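Local coordinates for protein pyruvate kinase 1 (PDB 4KCW) that catalyses the final step of glycolysis, transferring the phosphoryl group of phosphoenolpyruvate to ADP to yield pyruvate and ATP, at residues A[213-218]-A[240-245]; A[234-239]-A[255-260]; A[294-299]-A[327-332]; A[474-479]-A[493-498]. All coordinates share one frame; numbering follows the deposited sequence. Where two conformers were deposited one is given.

Contact 1: A[213-218]-A[240-245]; sequences FIRTAE and IENHQG. With MG (magnesium ion), chain C; OXL (oxalate ion), chain E.
The carboxylate of Glu241 is stacked on one face of the Phe213 ring, the two planes being 27° apart. Its OE2 stands 3.6 Å above the ring plane, over the centre, and the two side chains run at about a right angle. With CG opposite the carbonyl carbon (chi1 -87°) and the chain extended beyond it, Glu241 carries its carboxylate across the ring to the metal. OE1 binds magnesium at 2.0 Å, whereas OE2 accepts a metal-bound water at 2.6 Å. OE2 also takes a weak, strongly bent hydrogen bond from Phe213 N at 3.0 Å, so two donors help fix the rotation of the carboxylate.

Asn242 approaches the same ring from its edge: ND2 lies in the ring plane, 3.7 Å from Phe213 CD1. Its OD1 turns forward to accept from Gly245 N in a nearly straight bond (170°), Asn242 being the N-cap of helix 243-247. In the conformer described, one of two deposited, Arg215 bends at chi2 and chi3, returning NE to Phe213 O at 3.1 Å, an acceptor in the guanidinium plane. In that same conformer the aliphatic part passes Gln244, whose OE1 is 3.5 Å from Arg215 CD. A water lies 2.7 Å from Ile214 O, to which it can donate, and accepts weakly from Glu241 N, joining the two backbones.

Asp265 also binds the magnesium, and oxalate chelates it through O2 and O3. A carboxylate at the C-terminal end of a barrel strand holding the divalent ion against a bidentate ligand is characteristic of the pyruvate kinase active site.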
loop_
_atom_site.group_PDB
_atom_site.type_symbol
_atom_site.label_atom_id
_atom_site.label_comp_id
_atom_site.label_asym_id
_atom_site.label_seq_id
_atom_site.Cartn_x
_atom_site.Cartn_y
_atom_site.Cartn_z
ATOM N N PHE A 213 -28.565 13.108 25.128
ATOM C CA PHE A 213 -29.639 12.372 24.427
ATOM C C PHE A 213 -30.022 12.932 23.059
ATOM O O PHE A 213 -31.126 12.698 22.573
ATOM C CB PHE A 213 -30.902 12.239 25.305
ATOM C CG PHE A 213 -30.728 11.305 26.476
ATOM C CD1 PHE A 213 -30.667 9.923 26.280
ATOM C CD2 PHE A 213 -30.566 11.814 27.783
ATOM C CE1 PHE A 213 -30.484 9.067 27.360
ATOM C CE2 PHE A 213 -30.340 10.963 28.859
ATOM C CZ PHE A 213 -30.313 9.590 28.652
ATOM N N ILE A 214 -29.112 13.652 22.429
ATOM C CA ILE A 214 -29.377 14.124 21.087
ATOM C C ILE A 214 -29.692 12.947 20.183
ATOM O O ILE A 214 -28.891 12.015 20.059
ATOM C CB ILE A 214 -28.179 14.893 20.530
ATOM C CG1 ILE A 214 -28.017 16.209 21.290
ATOM C CG2 ILE A 214 -28.361 15.140 19.049
ATOM C CD1 ILE A 214 -29.252 17.106 21.246
ATOM N N ARG A 215 -30.868 12.947 19.572
ATOM C CA ARG A 215 -31.203 11.890 18.630
ATOM C C ARG A 215 -31.409 12.337 17.174
ATOM O O ARG A 215 -31.543 11.492 16.278
ATOM C CB ARG A 215 -32.382 11.057 19.130
ATOM C CG ARG A 215 -33.620 11.855 19.486
ATOM C CD ARG A 215 -34.332 11.237 20.681
ATOM N NE ARG A 215 -34.036 11.981 21.900
ATOM C CZ ARG A 215 -34.924 12.722 22.558
ATOM N NH1 ARG A 215 -36.204 12.722 22.191
ATOM N NH2 ARG A 215 -34.536 13.438 23.594
ATOM N N THR A 216 -31.362 13.650 16.924
ATOM C CA THR A 216 -31.541 14.180 15.540
ATOM C C THR A 216 -30.817 15.503 15.341
ATOM O O THR A 216 -30.654 16.292 16.294
ATOM C CB THR A 216 -33.039 14.413 15.152
ATOM O OG1 THR A 216 -33.603 15.419 16.005
ATOM C CG2 THR A 216 -33.862 13.126 15.237
ATOM N N ALA A 217 -30.485 15.802 14.088
ATOM C CA ALA A 217 -29.947 17.104 13.775
ATOM C C ALA A 217 -30.915 18.209 14.171
ATOM O O ALA A 217 -30.492 19.232 14.703
ATOM C CB ALA A 217 -29.592 17.197 12.311
ATOM N N GLU A 218 -32.220 17.981 13.962
ATOM C CA GLU A 218 -33.247 18.899 14.461
ATOM C C GLU A 218 -33.039 19.260 15.948
ATOM O O GLU A 218 -33.043 20.438 16.314
ATOM C CB GLU A 218 -34.669 18.345 14.226
ATOM C CG GLU A 218 -35.453 19.055 13.118
ATOM C CD GLU A 218 -35.376 20.593 13.193
ATOM O OE1 GLU A 218 -35.835 21.181 14.199
ATOM O OE2 GLU A 218 -34.919 21.226 12.210
ATOM N N ILE A 240 -24.087 11.245 22.175
ATOM C CA ILE A 240 -24.745 10.069 21.590
ATOM C C ILE A 240 -24.931 8.996 22.658
ATOM O O ILE A 240 -23.972 8.572 23.317
ATOM C CB ILE A 240 -23.934 9.454 20.431
ATOM C CG1 ILE A 240 -23.599 10.512 19.380
ATOM C CG2 ILE A 240 -24.702 8.290 19.804
ATOM C CD1 ILE A 240 -24.810 11.224 18.854
ATOM N N GLU A 241 -26.167 8.552 22.816
ATOM C CA GLU A 241 -26.612 7.977 24.072
ATOM C C GLU A 241 -27.719 6.961 23.844
ATOM O O GLU A 241 -28.055 6.217 24.742
ATOM C CB GLU A 241 -27.113 9.076 25.020
ATOM C CG GLU A 241 -26.025 9.684 25.854
ATOM C CD GLU A 241 -26.537 10.299 27.140
ATOM O OE1 GLU A 241 -26.349 9.669 28.200
ATOM O OE2 GLU A 241 -27.017 11.456 27.108
ATOM N N ASN A 242 -28.293 6.934 22.641
ATOM C CA ASN A 242 -29.302 5.917 22.320
ATOM C C ASN A 242 -29.230 5.421 20.889
ATOM O O ASN A 242 -28.421 5.901 20.078
ATOM C CB ASN A 242 -30.700 6.443 22.614
ATOM C CG ASN A 242 -30.932 7.809 22.008
ATOM O OD1 ASN A 242 -30.573 8.045 20.856
ATOM N ND2 ASN A 242 -31.356 8.762 22.834
ATOM N N HIS A 243 -30.096 4.460 20.590
ATOM C CA HIS A 243 -30.245 3.881 19.261
ATOM C C HIS A 243 -30.289 4.937 18.178
ATOM O O HIS A 243 -29.576 4.848 17.176
ATOM C CB HIS A 243 -31.528 3.051 19.228
ATOM C CG HIS A 243 -31.617 2.131 18.055
ATOM N ND1 HIS A 243 -32.434 2.367 17.011
ATOM C CD2 HIS A 243 -30.906 0.965 17.746
ATOM C CE1 HIS A 243 -32.262 1.404 16.081
ATOM N NE2 HIS A 243 -31.325 0.552 16.531
ATOM N N GLN A 244 -31.175 5.916 18.349
ATOM C CA GLN A 244 -31.461 6.906 17.323
ATOM C C GLN A 244 -30.250 7.829 17.055
ATOM O O GLN A 244 -29.945 8.174 15.901
ATOM C CB GLN A 244 -32.659 7.752 17.762
ATOM C CG GLN A 244 -33.953 7.429 17.078
ATOM C CD GLN A 244 -34.891 8.629 17.030
ATOM O OE1 GLN A 244 -35.387 9.083 18.064
ATOM N NE2 GLN A 244 -35.113 9.171 15.825
ATOM N N GLY A 245 -29.632 8.297 18.134
ATOM C CA GLY A 245 -28.359 8.981 18.050
ATOM C C GLY A 245 -27.325 8.292 17.168
ATOM O O GLY A 245 -26.675 8.946 16.338
HETATM MG MG MG C . -26.282 10.010 30.122
HETATM C C1 OXL E . -23.326 10.381 30.114
HETATM C C2 OXL E . -23.345 8.847 29.914
HETATM O O1 OXL E . -22.216 11.015 30.116
HETATM O O2 OXL E . -24.486 8.309 29.913
HETATM O O3 OXL E . -24.458 10.918 30.170
HETATM O O4 OXL E . -22.247 8.235 29.715
HETATM O O HOH W 1 -28.213 10.096 21.885
HETATM O O HOH W 2 -27.301 11.931 29.629
HETATM O O HOH W 3 -25.992 10.059 32.045
#

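Contact 2: A[234-239]-A[255-260]; sequences ILIISK and ASNGIM. With OXL (oxalate ion), chain E.
The amide of Asn257 is the flat group of this contact, and it lies against Leu235 and Ile236. Leu235 CD2 stands off the amide plane, 3.8 Å from Asn257 CG, with the two side chains crossing at about a right angle. Ile236 N comes to the OD1 end on the same side of the plane, tilted from it by 30°. It donates to Asn257 OD1 at 2.8 Å in an almost linear bond (172°), while Asn257 N returns a bond to Ile236 O. Asn257 thus holds both the N-H and the carbonyl of Ile236, one with its side chain and one with its backbone, at the entry to neighbouring parallel strands of the TIM barrel, whose short axes approach to 4.3 Å.

Beyond it the parallel ladder continues through Ser238 N to Gly258 O and Met260 N to Ser238 O. On the face carrying Ser238 and Ile259, the hydroxyls of Ser238 and Ser256 share a hydrogen bond whose 2.5 Å OG to OG length is doubtfully short. Just past helix 249-255, Ser256 OG also bonds to Ile252 O, and the serine pair links strand 235-240 to that helix end.

The other face bears Ile237, Lys239 and Met260. Ile237 CD1 packs over the bare CA of Gly258 at 3.8 Å. Met260 and Lys239 run side by side, Met260 SD 3.9 Å from Lys239 CG. The lysine's single bend, at chi3 (64°), directs the ammonium group into the active site, where Asp84 and Ser212 OG also bind it. Lys239 NZ ends 2.8 Å from oxalate O3, the oxygen that also ligates magnesium.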
loop_
_atom_site.group_PDB
_atom_site.type_symbol
_atom_site.label_atom_id
_atom_site.label_comp_id
_atom_site.label_asym_id
_atom_site.label_seq_id
_atom_site.Cartn_x
_atom_site.Cartn_y
_atom_site.Cartn_z
ATOM N N ILE A 234 -20.875 29.401 21.381
ATOM C CA ILE A 234 -20.675 28.291 22.283
ATOM C C ILE A 234 -20.743 26.964 21.528
ATOM O O ILE A 234 -21.601 26.772 20.674
ATOM C CB ILE A 234 -21.753 28.332 23.382
ATOM C CG1 ILE A 234 -21.663 29.693 24.121
ATOM C CG2 ILE A 234 -21.627 27.122 24.304
ATOM C CD1 ILE A 234 -22.695 29.913 25.207
ATOM N N LEU A 235 -19.789 26.080 21.786
ATOM C CA LEU A 235 -19.745 24.793 21.101
ATOM C C LEU A 235 -20.895 23.969 21.576
ATOM O O LEU A 235 -21.191 23.950 22.754
ATOM C CB LEU A 235 -18.459 24.050 21.430
ATOM C CG LEU A 235 -17.148 24.734 21.075
ATOM C CD1 LEU A 235 -16.033 23.721 21.218
ATOM C CD2 LEU A 235 -17.186 25.301 19.654
ATOM N N ILE A 236 -21.546 23.278 20.659
ATOM C CA ILE A 236 -22.448 22.212 21.030
ATOM C C ILE A 236 -21.819 20.864 20.722
ATOM O O ILE A 236 -21.633 20.488 19.539
ATOM C CB ILE A 236 -23.817 22.302 20.308
ATOM C CG1 ILE A 236 -24.509 23.656 20.602
ATOM C CG2 ILE A 236 -24.693 21.142 20.758
ATOM C CD1 ILE A 236 -25.626 23.996 19.630
ATOM N N ILE A 237 -21.473 20.154 21.784
ATOM C CA ILE A 237 -21.077 18.769 21.693
ATOM C C ILE A 237 -22.317 17.897 21.961
ATOM O O ILE A 237 -22.880 17.926 23.071
ATOM C CB ILE A 237 -19.993 18.465 22.757
ATOM C CG1 ILE A 237 -18.963 19.602 22.808
ATOM C CG2 ILE A 237 -19.356 17.106 22.529
ATOM C CD1 ILE A 237 -18.083 19.675 21.591
ATOM N N SER A 238 -22.769 17.159 20.941
ATOM C CA SER A 238 -23.937 16.291 21.109
ATOM C C SER A 238 -23.530 14.978 21.741
ATOM O O SER A 238 -22.587 14.313 21.291
ATOM C CB SER A 238 -24.629 16.035 19.775
ATOM O OG SER A 238 -24.981 17.245 19.150
ATOM N N LYS A 239 -24.241 14.597 22.787
ATOM C CA LYS A 239 -23.995 13.330 23.437
ATOM C C LYS A 239 -24.786 12.238 22.740
ATOM O O LYS A 239 -25.999 12.350 22.619
ATOM C CB LYS A 239 -24.401 13.426 24.897
ATOM C CG LYS A 239 -23.541 14.385 25.693
ATOM C CD LYS A 239 -24.104 14.609 27.095
ATOM C CE LYS A 239 -24.105 13.326 27.922
ATOM N NZ LYS A 239 -24.441 13.608 29.344
ATOM N N ALA A 255 -24.393 18.849 12.175
ATOM C CA ALA A 255 -25.046 19.965 12.850
ATOM C C ALA A 255 -24.270 20.479 14.053
ATOM O O ALA A 255 -24.511 21.601 14.496
ATOM C CB ALA A 255 -26.482 19.607 13.251
ATOM N N SER A 256 -23.388 19.635 14.611
ATOM C CA SER A 256 -22.788 19.864 15.943
ATOM C C SER A 256 -21.408 20.454 15.769
ATOM O O SER A 256 -20.832 20.365 14.684
ATOM C CB SER A 256 -22.643 18.543 16.710
ATOM O OG SER A 256 -23.887 17.944 17.024
ATOM N N ASN A 257 -20.804 20.886 16.871
ATOM C CA ASN A 257 -19.382 21.259 16.862
ATOM C C ASN A 257 -18.489 20.099 17.195
ATOM O O ASN A 257 -17.254 20.214 17.106
ATOM C CB ASN A 257 -19.118 22.383 17.869
ATOM C CG ASN A 257 -19.828 23.674 17.495
ATOM O OD1 ASN A 257 -20.931 23.964 17.988
ATOM N ND2 ASN A 257 -19.285 24.363 16.502
ATOM N N GLY A 258 -19.100 19.035 17.731
ATOM C CA GLY A 258 -18.365 17.881 18.245
ATOM C C GLY A 258 -19.328 16.882 18.868
ATOM O O GLY A 258 -20.521 17.164 19.017
ATOM N N ILE A 259 -18.781 15.786 19.374
ATOM C CA ILE A 259 -19.562 14.637 19.771
ATOM C C ILE A 259 -18.946 14.048 21.018
ATOM O O ILE A 259 -17.698 14.036 21.184
ATOM C CB ILE A 259 -19.538 13.548 18.676
ATOM C CG1 ILE A 259 -20.300 14.011 17.436
ATOM C CG2 ILE A 259 -20.086 12.219 19.199
ATOM C CD1 ILE A 259 -21.745 14.330 17.717
ATOM N N MET A 260 -19.808 13.653 21.946
ATOM C CA MET A 260 -19.410 12.752 23.004
ATOM C C MET A 260 -20.065 11.392 22.819
ATOM O O MET A 260 -21.273 11.301 22.575
ATOM C CB MET A 260 -19.811 13.305 24.346
ATOM C CG MET A 260 -19.377 12.414 25.488
ATOM S SD MET A 260 -20.148 12.905 27.026
ATOM C CE MET A 260 -19.597 14.605 27.223
HETATM C C1 OXL E . -23.326 10.381 30.114
HETATM C C2 OXL E . -23.345 8.847 29.914
HETATM O O1 OXL E . -22.216 11.015 30.116
HETATM O O2 OXL E . -24.486 8.309 29.913
HETATM O O3 OXL E . -24.458 10.918 30.170
HETATM O O4 OXL E . -22.247 8.235 29.715
#

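Contact 3: A[294-299]-A[327-332]; sequences ICATQM and CVMLSG. With OXL (oxalate ion), chain E.
Thr297 and Ser331 meet through one water beside the bound oxalate. This water donates to Thr297 OG1 and to oxalate O1, and it is bonded to Ser331 OG at 2.6 Å. Thr297 OG1 itself donates to oxalate O4 at 2.5 Å, so the threonine grips the ligand both directly and through the water.

Behind this first shell, Met329 turns toward Ala296. Its CG is opposite the backbone N (chi1 -166°), which brings Met329 CE to 3.7 Å from Ala296 CB and leaves it 4.1 Å from oxalate O1, a loose approach. A second water accepts from Met299 N and donates to Met329 O at 2.8 Å, fastening the turn after Ala296 to the neighbouring strand.

The backbones are held in parallel register by Cys295 N to Cys327 O at 2.9 Å and by a weak return bond from Met329 N to Cys295 O. Outward of the sheet, Met299 crosses Val328 at about a right angle, with SD 3.9 Å from Val328 CG1.

This is a beta-alpha-beta unit of the TIM barrel. Helix 311-323 connects the strands and packs on Val328 through Ala320, Met347 of helix 340-357 covers Met299, and strand 23-27 bonds to Val328 to close the barrel.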
loop_
_atom_site.group_PDB
_atom_site.type_symbol
_atom_site.label_atom_id
_atom_site.label_comp_id
_atom_site.label_asym_id
_atom_site.label_seq_id
_atom_site.Cartn_x
_atom_site.Cartn_y
_atom_site.Cartn_z
ATOM N N ILE A 294 -15.224 13.132 22.232
ATOM C CA ILE A 294 -14.915 12.835 23.600
ATOM C C ILE A 294 -15.444 11.464 23.890
ATOM O O ILE A 294 -16.608 11.173 23.630
ATOM C CB ILE A 294 -15.621 13.807 24.527
ATOM C CG1 ILE A 294 -15.276 15.246 24.159
ATOM C CG2 ILE A 294 -15.278 13.509 25.967
ATOM C CD1 ILE A 294 -15.975 16.251 25.048
ATOM N N CYS A 295 -14.569 10.589 24.339
ATOM C CA CYS A 295 -14.977 9.341 24.877
ATOM C C CYS A 295 -15.241 9.456 26.385
ATOM O O CYS A 295 -14.421 9.986 27.118
ATOM C CB CYS A 295 -13.916 8.308 24.607
ATOM S SG CYS A 295 -14.462 6.657 25.042
ATOM N N ALA A 296 -16.360 8.895 26.845
ATOM C CA ALA A 296 -16.826 9.115 28.218
ATOM C C ALA A 296 -17.357 7.848 28.924
ATOM O O ALA A 296 -17.948 6.963 28.291
ATOM C CB ALA A 296 -17.864 10.222 28.260
ATOM N N THR A 297 -17.033 7.741 30.217
ATOM C CA THR A 297 -17.842 7.050 31.219
ATOM C C THR A 297 -17.264 5.703 31.652
ATOM O O THR A 297 -17.083 4.802 30.841
ATOM C CB THR A 297 -19.309 6.892 30.823
ATOM O OG1 THR A 297 -19.922 8.195 30.703
ATOM C CG2 THR A 297 -20.055 6.070 31.901
ATOM N N GLN A 298 -16.977 5.588 32.946
ATOM C CA GLN A 298 -16.467 4.356 33.521
ATOM C C GLN A 298 -15.099 3.985 32.960
ATOM O O GLN A 298 -14.686 2.829 33.054
ATOM C CB GLN A 298 -17.443 3.203 33.312
ATOM C CG GLN A 298 -18.760 3.349 34.041
ATOM C CD GLN A 298 -19.591 2.067 33.995
ATOM O OE1 GLN A 298 -19.491 1.272 33.055
ATOM N NE2 GLN A 298 -20.334 1.819 35.054
ATOM N N MET A 299 -14.373 4.977 32.447
ATOM C CA MET A 299 -13.022 4.747 31.920
ATOM C C MET A 299 -12.010 4.293 32.988
ATOM O O MET A 299 -11.249 3.379 32.750
ATOM C CB MET A 299 -12.518 5.958 31.136
ATOM C CG MET A 299 -13.463 6.378 30.002
ATOM S SD MET A 299 -12.641 7.224 28.626
ATOM C CE MET A 299 -11.778 5.864 27.839
ATOM N N CYS A 327 -10.434 13.561 23.266
ATOM C CA CYS A 327 -10.545 13.714 24.704
ATOM C C CYS A 327 -11.009 12.459 25.335
ATOM O O CYS A 327 -11.915 11.786 24.808
ATOM C CB CYS A 327 -11.569 14.795 25.078
ATOM S SG CYS A 327 -11.211 16.429 24.446
ATOM N N VAL A 328 -10.625 12.303 26.594
ATOM C CA VAL A 328 -11.231 11.299 27.432
ATOM C C VAL A 328 -11.771 11.956 28.673
ATOM O O VAL A 328 -11.345 13.052 29.021
ATOM C CB VAL A 328 -10.219 10.193 27.796
ATOM C CG1 VAL A 328 -10.017 9.289 26.591
ATOM C CG2 VAL A 328 -8.880 10.811 28.201
ATOM N N MET A 329 -12.837 11.374 29.218
ATOM C CA MET A 329 -13.627 12.019 30.254
ATOM C C MET A 329 -13.687 11.207 31.567
ATOM O O MET A 329 -13.696 9.964 31.558
ATOM C CB MET A 329 -15.032 12.269 29.760
ATOM C CG MET A 329 -15.811 13.216 30.641
ATOM S SD MET A 329 -17.371 13.692 29.858
ATOM C CE MET A 329 -18.521 12.738 30.844
ATOM N N LEU A 330 -13.774 11.924 32.684
ATOM C CA LEU A 330 -14.008 11.307 33.981
ATOM C C LEU A 330 -15.292 11.839 34.549
ATOM O O LEU A 330 -15.598 13.036 34.408
ATOM C CB LEU A 330 -12.867 11.618 34.929
ATOM C CG LEU A 330 -11.554 11.026 34.460
ATOM C CD1 LEU A 330 -10.389 11.803 35.011
ATOM C CD2 LEU A 330 -11.471 9.555 34.847
ATOM N N SER A 331 -16.052 10.966 35.192
ATOM C CA SER A 331 -17.337 11.368 35.742
ATOM C C SER A 331 -17.405 11.223 37.258
ATOM O O SER A 331 -16.842 12.042 37.974
ATOM C CB SER A 331 -18.482 10.659 35.025
ATOM O OG SER A 331 -18.619 11.213 33.722
ATOM N N GLY A 332 -18.036 10.155 37.740
ATOM C CA GLY A 332 -17.956 9.796 39.154
ATOM C C GLY A 332 -16.548 9.855 39.733
ATOM O O GLY A 332 -16.364 10.257 40.894
HETATM C C1 OXL E . -23.326 10.381 30.114
HETATM C C2 OXL E . -23.345 8.847 29.914
HETATM O O1 OXL E . -22.216 11.015 30.116
HETATM O O2 OXL E . -24.486 8.309 29.913
HETATM O O3 OXL E . -24.458 10.918 30.170
HETATM O O4 OXL E . -22.247 8.235 29.715
HETATM O O HOH W 4 -15.008 7.925 32.926
HETATM O O HOH W 5 -20.473 10.225 32.132
#

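Contact 4: A[474-479]-A[493-498]; sequences GDVVVV and TRLIYL
Backbone hydrogen bonds define the contact between Val477 and Ile496 and between Val479 and Arg494, two antiparallel hydrogen-bonded pairs, each joined by reciprocal N-H to O bonds. The straightest of these four is Val479 N to Arg494 O, 2.8 Å at 175°. The ladder then runs into the ends of the strands, where Leu498 N donates to Asp475 O and Gly474 N donates to Leu498 O at 3.0 Å. The N-to-C directions of the short strand axes differ by 151°, as expected for twisted antiparallel neighbours.

Apolar packing occupies both faces. On one, Val479 CG2 lies 3.6 Å from Ile496 CG1, and Val477 CG2 rests 4.0 Å from Leu498 CG. With CG1 opposite the backbone N (chi1 176°), Val479 runs side by side with Arg494, Val479 CG1 3.9 Å from Arg494 NH2. On the other face, Leu495 is shared by Val476 CG1 and Val478 CG2, while Val478 CG1 touches Thr493 CG2 at 3.7 Å. Helix 377-392 covers this second face; helix 455-467 packs on Arg494 and Leu498.

Polar and aromatic contacts lie at the margins. Gly474 O sits at the edge of the Tyr497 ring, near its plane, though the ring's placement is doubtful because CE2 is modelled too close to Val476 CG2. Asp475 OD2 forms a salt bridge with Lys395.

The whole is a beta hairpin whose second strand, 492-497, is the outermost of the alpha/beta domain's mixed sheet within this chain. Thr493 and Arg494 pair with an antiparallel strand of the third subunit, so the sheet runs on across a subunit interface of the pyruvate kinase tetramer.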
loop_
_atom_site.group_PDB
_atom_site.type_symbol
_atom_site.label_atom_id
_atom_site.label_comp_id
_atom_site.label_asym_id
_atom_site.label_seq_id
_atom_site.Cartn_x
_atom_site.Cartn_y
_atom_site.Cartn_z
ATOM N N GLY A 474 17.546 27.000 17.186
ATOM C CA GLY A 474 18.031 26.145 16.128
ATOM C C GLY A 474 17.029 25.140 15.610
ATOM O O GLY A 474 17.282 24.497 14.600
ATOM N N ASP A 475 15.938 24.932 16.346
ATOM C CA ASP A 475 14.925 23.937 15.950
ATOM C C ASP A 475 13.964 24.507 14.941
ATOM O O ASP A 475 13.564 25.680 15.032
ATOM C CB ASP A 475 14.140 23.445 17.156
ATOM C CG ASP A 475 14.850 22.348 17.895
ATOM O OD1 ASP A 475 15.569 21.554 17.235
ATOM O OD2 ASP A 475 14.607 22.199 19.109
ATOM N N VAL A 476 13.546 23.671 14.006
ATOM C CA VAL A 476 12.569 24.093 13.048
ATOM C C VAL A 476 11.138 24.087 13.616
ATOM O O VAL A 476 10.752 23.172 14.344
ATOM C CB VAL A 476 12.628 23.253 11.773
ATOM C CG1 VAL A 476 11.537 23.715 10.819
ATOM C CG2 VAL A 476 14.008 23.402 11.116
ATOM N N VAL A 477 10.369 25.124 13.285
ATOM C CA VAL A 477 8.954 25.190 13.632
ATOM C C VAL A 477 8.159 25.496 12.379
ATOM O O VAL A 477 8.648 26.207 11.494
ATOM C CB VAL A 477 8.690 26.305 14.661
ATOM C CG1 VAL A 477 7.201 26.478 14.885
ATOM C CG2 VAL A 477 9.395 25.984 15.966
ATOM N N VAL A 478 6.974 24.896 12.268
ATOM C CA VAL A 478 6.130 25.074 11.104
ATOM C C VAL A 478 5.013 26.072 11.450
ATOM O O VAL A 478 4.179 25.824 12.350
ATOM C CB VAL A 478 5.494 23.737 10.642
ATOM C CG1 VAL A 478 4.547 23.967 9.482
ATOM C CG2 VAL A 478 6.571 22.728 10.242
ATOM N N VAL A 479 5.057 27.227 10.796
ATOM C CA VAL A 479 4.265 28.374 11.182
ATOM C C VAL A 479 3.208 28.655 10.112
ATOM O O VAL A 479 3.541 28.817 8.910
ATOM C CB VAL A 479 5.154 29.611 11.295
ATOM C CG1 VAL A 479 4.313 30.848 11.603
ATOM C CG2 VAL A 479 6.242 29.384 12.337
ATOM N N THR A 493 2.382 28.987 4.710
ATOM C CA THR A 493 3.146 28.159 5.642
ATOM C C THR A 493 4.597 28.582 5.568
ATOM O O THR A 493 5.170 28.611 4.480
ATOM C CB THR A 493 3.155 26.671 5.227
ATOM O OG1 THR A 493 1.824 26.190 5.023
ATOM C CG2 THR A 493 3.847 25.807 6.302
ATOM N N ARG A 494 5.222 28.819 6.721
ATOM C CA ARG A 494 6.656 29.027 6.764
ATOM C C ARG A 494 7.334 27.945 7.605
ATOM O O ARG A 494 6.830 27.549 8.662
ATOM C CB ARG A 494 6.989 30.398 7.347
ATOM C CG ARG A 494 6.622 31.574 6.472
ATOM C CD ARG A 494 5.997 32.666 7.326
ATOM N NE ARG A 494 7.035 33.419 7.997
ATOM C CZ ARG A 494 6.909 34.004 9.172
ATOM N NH1 ARG A 494 7.946 34.656 9.675
ATOM N NH2 ARG A 494 5.751 33.992 9.813
ATOM N N LEU A 495 8.552 27.590 7.226
ATOM C CA LEU A 495 9.427 26.922 8.153
ATOM C C LEU A 495 10.451 27.884 8.709
ATOM O O LEU A 495 11.224 28.480 7.957
ATOM C CB LEU A 495 10.107 25.760 7.487
ATOM C CG LEU A 495 9.259 24.506 7.543
ATOM C CD1 LEU A 495 7.888 24.719 6.834
ATOM C CD2 LEU A 495 10.051 23.342 6.929
ATOM N N ILE A 496 10.572 27.868 10.025
ATOM C CA ILE A 496 11.265 28.911 10.793
ATOM C C ILE A 496 12.238 28.227 11.777
ATOM O O ILE A 496 11.846 27.347 12.535
ATOM C CB ILE A 496 10.229 29.711 11.633
ATOM C CG1 ILE A 496 9.314 30.491 10.717
ATOM C CG2 ILE A 496 10.908 30.627 12.617
ATOM C CD1 ILE A 496 10.050 31.083 9.553
ATOM N N TYR A 497 13.476 28.665 11.812
ATOM C CA TYR A 497 14.352 28.255 12.905
ATOM C C TYR A 497 14.125 29.164 14.072
ATOM O O TYR A 497 14.090 30.383 13.902
ATOM C CB TYR A 497 15.789 28.322 12.489
ATOM C CG TYR A 497 16.168 27.278 11.497
ATOM C CD1 TYR A 497 16.309 27.597 10.157
ATOM C CD2 TYR A 497 16.338 25.953 11.876
ATOM C CE1 TYR A 497 16.693 26.650 9.224
ATOM C CE2 TYR A 497 16.736 24.989 10.950
ATOM C CZ TYR A 497 16.917 25.357 9.619
ATOM O OH TYR A 497 17.288 24.441 8.670
ATOM N N LEU A 498 13.840 28.579 15.236
ATOM C CA LEU A 498 13.791 29.349 16.470
ATOM C C LEU A 498 15.075 30.164 16.641
ATOM O O LEU A 498 16.173 29.605 16.599
ATOM C CB LEU A 498 13.605 28.434 17.664
ATOM C CG LEU A 498 12.178 28.058 18.028
ATOM C CD1 LEU A 498 12.119 27.680 19.496
ATOM C CD2 LEU A 498 11.225 29.198 17.727
#

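In the fold
Contacts 1, 2 and 3 belong to the TIM barrel, and all three touch the same oxalate. Contacts 1 and 2 interlock along the chain, their segments alternating, with centres 12 Å apart; Ile240 N probably bonds to Met260 O between them. Contact 3 follows in sequence, its centre 16 Å from that of contact 2. Strands 258-262 and 293-296 are neighbours in the barrel, and Met260 CE packs 3.6 Å from Met329 SD. Contact 4 comes last, in the C-terminal alpha/beta domain, with its centre 34 Å from contact 2. The catalytic barrel and the intersubunit hairpin, whose Val479 side chain is about 9 Å from a bound sugar bisphosphate, are thus well separated.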